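Local coordinates for ferrichrome ABC transporter substrate-binding protein (Staphylococcus pseudintermedius, PDB 5FLY) that probably binds ferrichrome-type iron siderophores outside the cell membrane and delivers them to an ABC transporter for import, at residues 137-151 / 265-279. Numbering follows the deposited sequence.
Sequences WEKQTAQDSKDIKAH and LDVIRKDLKKQLLAL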
# COMPACT_ATOMS: atom_id res chain seq x y z
N TRP A 137 2.71 -3.50 16.16
CA TRP A 137 3.39 -2.88 15.02
C TRP A 137 4.16 -1.62 15.44
O TRP A 137 5.30 -1.39 15.02
CB TRP A 137 2.35 -2.55 13.93
CG TRP A 137 2.86 -1.70 12.82
CD1 TRP A 137 2.67 -0.36 12.64
CD2 TRP A 137 3.64 -2.15 11.71
NE1 TRP A 137 3.30 0.05 11.49
CE2 TRP A 137 3.90 -1.03 10.91
CE3 TRP A 137 4.15 -3.39 11.34
CZ2 TRP A 137 4.65 -1.12 9.73
CZ3 TRP A 137 4.89 -3.48 10.17
CH2 TRP A 137 5.13 -2.35 9.38
N GLU A 138 3.54 -0.80 16.28
CA GLU A 138 4.17 0.46 16.68
C GLU A 138 5.39 0.21 17.56
O GLU A 138 6.41 0.88 17.42
CB GLU A 138 3.14 1.34 17.39
CG GLU A 138 2.14 1.92 16.42
CD GLU A 138 1.06 2.74 17.07
OE1 GLU A 138 0.71 2.46 18.24
OE2 GLU A 138 0.55 3.66 16.39
N LYS A 139 5.29 -0.78 18.44
CA LYS A 139 6.39 -1.12 19.33
C LYS A 139 7.58 -1.70 18.54
O LYS A 139 8.73 -1.35 18.78
CB LYS A 139 5.91 -2.10 20.40
CG LYS A 139 6.94 -2.48 21.44
CD LYS A 139 6.37 -3.44 22.49
CE LYS A 139 5.37 -2.76 23.40
NZ LYS A 139 5.96 -1.60 24.16
N GLN A 140 7.29 -2.57 17.57
CA GLN A 140 8.34 -3.17 16.76
C GLN A 140 9.04 -2.12 15.90
O GLN A 140 10.28 -2.06 15.86
CB GLN A 140 7.74 -4.27 15.87
CG GLN A 140 8.73 -4.85 14.86
CD GLN A 140 9.83 -5.62 15.53
OE1 GLN A 140 9.57 -6.56 16.28
NE2 GLN A 140 11.07 -5.21 15.29
N THR A 141 8.25 -1.29 15.21
CA THR A 141 8.84 -0.35 14.26
C THR A 141 9.52 0.82 14.96
O THR A 141 10.44 1.43 14.42
CB THR A 141 7.78 0.18 13.24
OG1 THR A 141 6.65 0.75 13.91
CG2 THR A 141 7.31 -0.94 12.32
N ALA A 142 9.09 1.12 16.18
CA ALA A 142 9.79 2.11 17.00
C ALA A 142 11.22 1.65 17.25
O ALA A 142 12.16 2.44 17.13
CB ALA A 142 9.06 2.34 18.31
N GLN A 143 11.39 0.37 17.57
CA GLN A 143 12.74 -0.17 17.78
C GLN A 143 13.51 -0.20 16.47
O GLN A 143 14.68 0.18 16.42
CB GLN A 143 12.69 -1.55 18.42
CG GLN A 143 14.05 -2.11 18.81
CD GLN A 143 14.81 -1.22 19.78
OE1 GLN A 143 14.30 -0.85 20.84
NE2 GLN A 143 16.04 -0.88 19.42
N ASP A 144 12.86 -0.66 15.40
CA ASP A 144 13.50 -0.64 14.09
C ASP A 144 14.04 0.74 13.72
O ASP A 144 15.14 0.85 13.18
CB ASP A 144 12.52 -1.08 13.01
CG ASP A 144 11.99 -2.49 13.20
OD1 ASP A 144 12.63 -3.30 13.92
OD2 ASP A 144 10.92 -2.79 12.62
N SER A 145 13.24 1.77 13.98
CA SER A 145 13.59 3.15 13.66
C SER A 145 14.88 3.57 14.36
O SER A 145 15.76 4.20 13.77
CB SER A 145 12.44 4.10 14.04
OG SER A 145 12.72 5.45 13.69
N LYS A 146 14.98 3.21 15.64
CA LYS A 146 16.16 3.53 16.42
C LYS A 146 17.39 2.80 15.87
O LYS A 146 18.47 3.39 15.79
CB LYS A 146 15.95 3.18 17.89
CG LYS A 146 14.84 3.95 18.56
CD LYS A 146 14.54 3.41 19.95
CE LYS A 146 13.36 4.13 20.58
NZ LYS A 146 12.98 3.50 21.87
N ASP A 147 17.21 1.53 15.51
CA ASP A 147 18.31 0.72 14.98
C ASP A 147 18.82 1.29 13.66
O ASP A 147 20.02 1.37 13.43
CB ASP A 147 17.89 -0.74 14.76
CG ASP A 147 17.46 -1.45 16.03
OD1 ASP A 147 17.82 -0.99 17.13
OD2 ASP A 147 16.75 -2.47 15.93
N ILE A 148 17.89 1.64 12.78
CA ILE A 148 18.24 2.19 11.47
C ILE A 148 18.87 3.58 11.57
O ILE A 148 19.86 3.87 10.90
CB ILE A 148 17.00 2.25 10.55
CG1 ILE A 148 16.51 0.83 10.23
CG2 ILE A 148 17.31 3.00 9.25
CD1 ILE A 148 15.06 0.78 9.73
N LYS A 149 18.32 4.45 12.40
CA LYS A 149 18.85 5.80 12.50
C LYS A 149 20.22 5.82 13.20
O LYS A 149 21.07 6.67 12.91
CB LYS A 149 17.85 6.71 13.23
CG LYS A 149 16.66 7.08 12.35
CD LYS A 149 15.66 8.01 13.02
CE LYS A 149 14.54 8.36 12.07
NZ LYS A 149 13.56 9.30 12.68
N ALA A 150 20.45 4.87 14.09
CA ALA A 150 21.75 4.74 14.73
C ALA A 150 22.81 4.34 13.70
O ALA A 150 23.98 4.74 13.80
CB ALA A 150 21.70 3.71 15.85
N HIS A 151 22.40 3.55 12.71
CA HIS A 151 23.32 3.05 11.70
C HIS A 151 23.59 4.09 10.61
O HIS A 151 24.73 4.31 10.21
CB HIS A 151 22.76 1.77 11.06
CG HIS A 151 23.64 1.21 9.99
ND1 HIS A 151 24.94 0.81 10.24
CD2 HIS A 151 23.42 1.00 8.67
CE1 HIS A 151 25.48 0.38 9.11
NE2 HIS A 151 24.58 0.48 8.15
N LEU A 265 3.02 -5.36 4.98
CA LEU A 265 3.75 -4.55 5.95
C LEU A 265 4.79 -5.39 6.69
O LEU A 265 5.93 -4.97 6.84
CB LEU A 265 2.78 -3.88 6.93
CG LEU A 265 1.93 -2.72 6.41
CD1 LEU A 265 0.85 -2.35 7.45
CD2 LEU A 265 2.76 -1.50 6.05
N ASP A 266 4.42 -6.60 7.12
CA ASP A 266 5.38 -7.45 7.83
C ASP A 266 6.58 -7.79 6.95
O ASP A 266 7.72 -7.69 7.37
CB ASP A 266 4.71 -8.74 8.34
CG ASP A 266 3.83 -8.52 9.57
OD1 ASP A 266 4.01 -7.49 10.27
OD2 ASP A 266 2.97 -9.40 9.85
N VAL A 267 6.30 -8.18 5.71
CA VAL A 267 7.35 -8.57 4.78
C VAL A 267 8.27 -7.39 4.44
O VAL A 267 9.50 -7.53 4.46
CB VAL A 267 6.73 -9.14 3.49
CG1 VAL A 267 7.79 -9.41 2.43
CG2 VAL A 267 5.99 -10.43 3.82
N ILE A 268 7.68 -6.24 4.12
CA ILE A 268 8.49 -5.11 3.67
C ILE A 268 9.24 -4.48 4.85
O ILE A 268 10.33 -3.94 4.67
CB ILE A 268 7.66 -4.03 2.94
CG1 ILE A 268 6.56 -3.45 3.82
CG2 ILE A 268 7.06 -4.60 1.66
CD1 ILE A 268 5.95 -2.16 3.27
N ARG A 269 8.68 -4.55 6.05
CA ARG A 269 9.36 -4.04 7.24
C ARG A 269 10.65 -4.82 7.39
O ARG A 269 11.72 -4.24 7.56
CB ARG A 269 8.51 -4.20 8.50
CG ARG A 269 9.16 -3.67 9.76
CD ARG A 269 8.54 -4.24 11.04
NE ARG A 269 8.63 -5.70 11.10
CZ ARG A 269 9.72 -6.38 11.44
NH1 ARG A 269 10.83 -5.74 11.78
NH2 ARG A 269 9.71 -7.70 11.43
N LYS A 270 10.53 -6.13 7.29
CA LYS A 270 11.68 -7.01 7.50
C LYS A 270 12.74 -6.78 6.44
O LYS A 270 13.94 -6.66 6.75
CB LYS A 270 11.23 -8.47 7.49
CG LYS A 270 12.22 -9.44 8.08
CD LYS A 270 11.70 -10.87 8.04
CE LYS A 270 10.48 -11.08 8.94
NZ LYS A 270 10.00 -12.49 8.88
N ASP A 271 12.30 -6.72 5.19
CA ASP A 271 13.22 -6.60 4.06
C ASP A 271 13.91 -5.24 4.09
O ASP A 271 15.12 -5.15 3.88
CB ASP A 271 12.48 -6.78 2.74
CG ASP A 271 13.42 -6.79 1.54
OD1 ASP A 271 14.37 -7.60 1.54
OD2 ASP A 271 13.23 -5.97 0.61
N LEU A 272 13.15 -4.18 4.34
CA LEU A 272 13.71 -2.84 4.35
C LEU A 272 14.71 -2.68 5.48
O LEU A 272 15.77 -2.10 5.30
CB LEU A 272 12.63 -1.77 4.47
CG LEU A 272 11.82 -1.54 3.20
CD1 LEU A 272 10.66 -0.62 3.53
CD2 LEU A 272 12.70 -0.97 2.10
N LYS A 273 14.35 -3.18 6.65
CA LYS A 273 15.27 -3.08 7.77
C LYS A 273 16.58 -3.78 7.44
O LYS A 273 17.66 -3.24 7.68
CB LYS A 273 14.68 -3.67 9.05
CG LYS A 273 15.59 -3.49 10.26
CD LYS A 273 14.92 -3.99 11.52
CE LYS A 273 15.72 -3.66 12.77
NZ LYS A 273 15.05 -4.18 13.98
N LYS A 274 16.49 -4.98 6.87
CA LYS A 274 17.67 -5.77 6.52
C LYS A 274 18.55 -5.00 5.54
O LYS A 274 19.77 -4.90 5.72
CB LYS A 274 17.27 -7.12 5.92
CG LYS A 274 18.46 -7.92 5.37
CD LYS A 274 18.10 -9.38 5.12
CE LYS A 274 17.11 -9.55 3.99
NZ LYS A 274 17.68 -9.14 2.69
N GLN A 275 17.94 -4.47 4.49
CA GLN A 275 18.72 -3.83 3.45
C GLN A 275 19.29 -2.48 3.94
O GLN A 275 20.41 -2.13 3.59
CB GLN A 275 17.89 -3.65 2.17
CG GLN A 275 17.53 -4.98 1.51
CD GLN A 275 17.29 -4.86 0.01
OE1 GLN A 275 18.17 -4.45 -0.74
NE2 GLN A 275 16.09 -5.23 -0.43
N LEU A 276 18.55 -1.77 4.78
CA LEU A 276 19.04 -0.50 5.31
C LEU A 276 20.22 -0.72 6.26
O LEU A 276 21.20 0.03 6.22
CB LEU A 276 17.91 0.27 6.02
CG LEU A 276 16.87 0.87 5.08
CD1 LEU A 276 15.61 1.28 5.82
CD2 LEU A 276 17.45 2.06 4.35
N LEU A 277 20.13 -1.75 7.10
CA LEU A 277 21.20 -2.01 8.06
C LEU A 277 22.44 -2.60 7.38
O LEU A 277 23.54 -2.54 7.94
CB LEU A 277 20.71 -2.93 9.17
CG LEU A 277 19.72 -2.35 10.18
CD1 LEU A 277 19.37 -3.40 11.20
CD2 LEU A 277 20.26 -1.10 10.86
N ALA A 278 22.26 -3.15 6.18
CA ALA A 278 23.37 -3.75 5.41
C ALA A 278 24.17 -2.71 4.64
O ALA A 278 25.27 -2.99 4.15
CB ALA A 278 22.83 -4.80 4.46
N LEU A 279 23.61 -1.51 4.52
CA LEU A 279 24.28 -0.41 3.83
C LEU A 279 25.60 -0.07 4.52
O LEU A 279 25.72 -0.18 5.74
CB LEU A 279 23.38 0.83 3.77
CG LEU A 279 22.11 0.75 2.91
CD1 LEU A 279 21.36 2.07 2.98
CD2 LEU A 279 22.45 0.39 1.49
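Helix 137-151 and the helix running on from Leu-265 pack nearly parallel, the segment axes approaching to 9.5 Å at 20°; CA atoms lie 8.7 Å apart at Trp-137 and Asp-266 but 6.2 Å at Ile-148 and Leu-277. Asp-144, Asp-147, Arg-269 and Lys-273 form a salt-bridge network. Extended Lys-273, long enough to span the gap, sets NZ 2.6 Å from Asp-144 OD1 and also bridges to Asp-147 OD2. Gln-140 NE2 hydrogen-bonds to Asp-144 OD1 from the face opposite Lys-273 NZ, so two donors grip this oxygen. Arg-269, bent at chi3 (59°), turns NH1 to Asp-144 OD2 (3.1 Å), its side chain a knob among Trp-137, Gln-140, Thr-141 and Asp-144; Lys-273 sits among Gln-140, Asp-144, Asp-147 and Ile-148. The broad Trp-137 ring, NE1 hydrogen-bonded to Tyr-113 OH, sets CH2 3.7 Å from Leu-265 CB. Branched Ile-148 meets Leu-276 through CD1 methyls, and Leu-277 CD2 fills the narrowest part against His-151 CB and the Ile-148 backbone. The His-151 NE2 N-H donates to O of Leu-279, in the following loop (2.7 Å), close to the ring plane. Helix 127-152 links the two lobes of class III binding proteins; helix 262-278 lies between it and strand 249-253, with Phe-186 and helix 179-185 alongside.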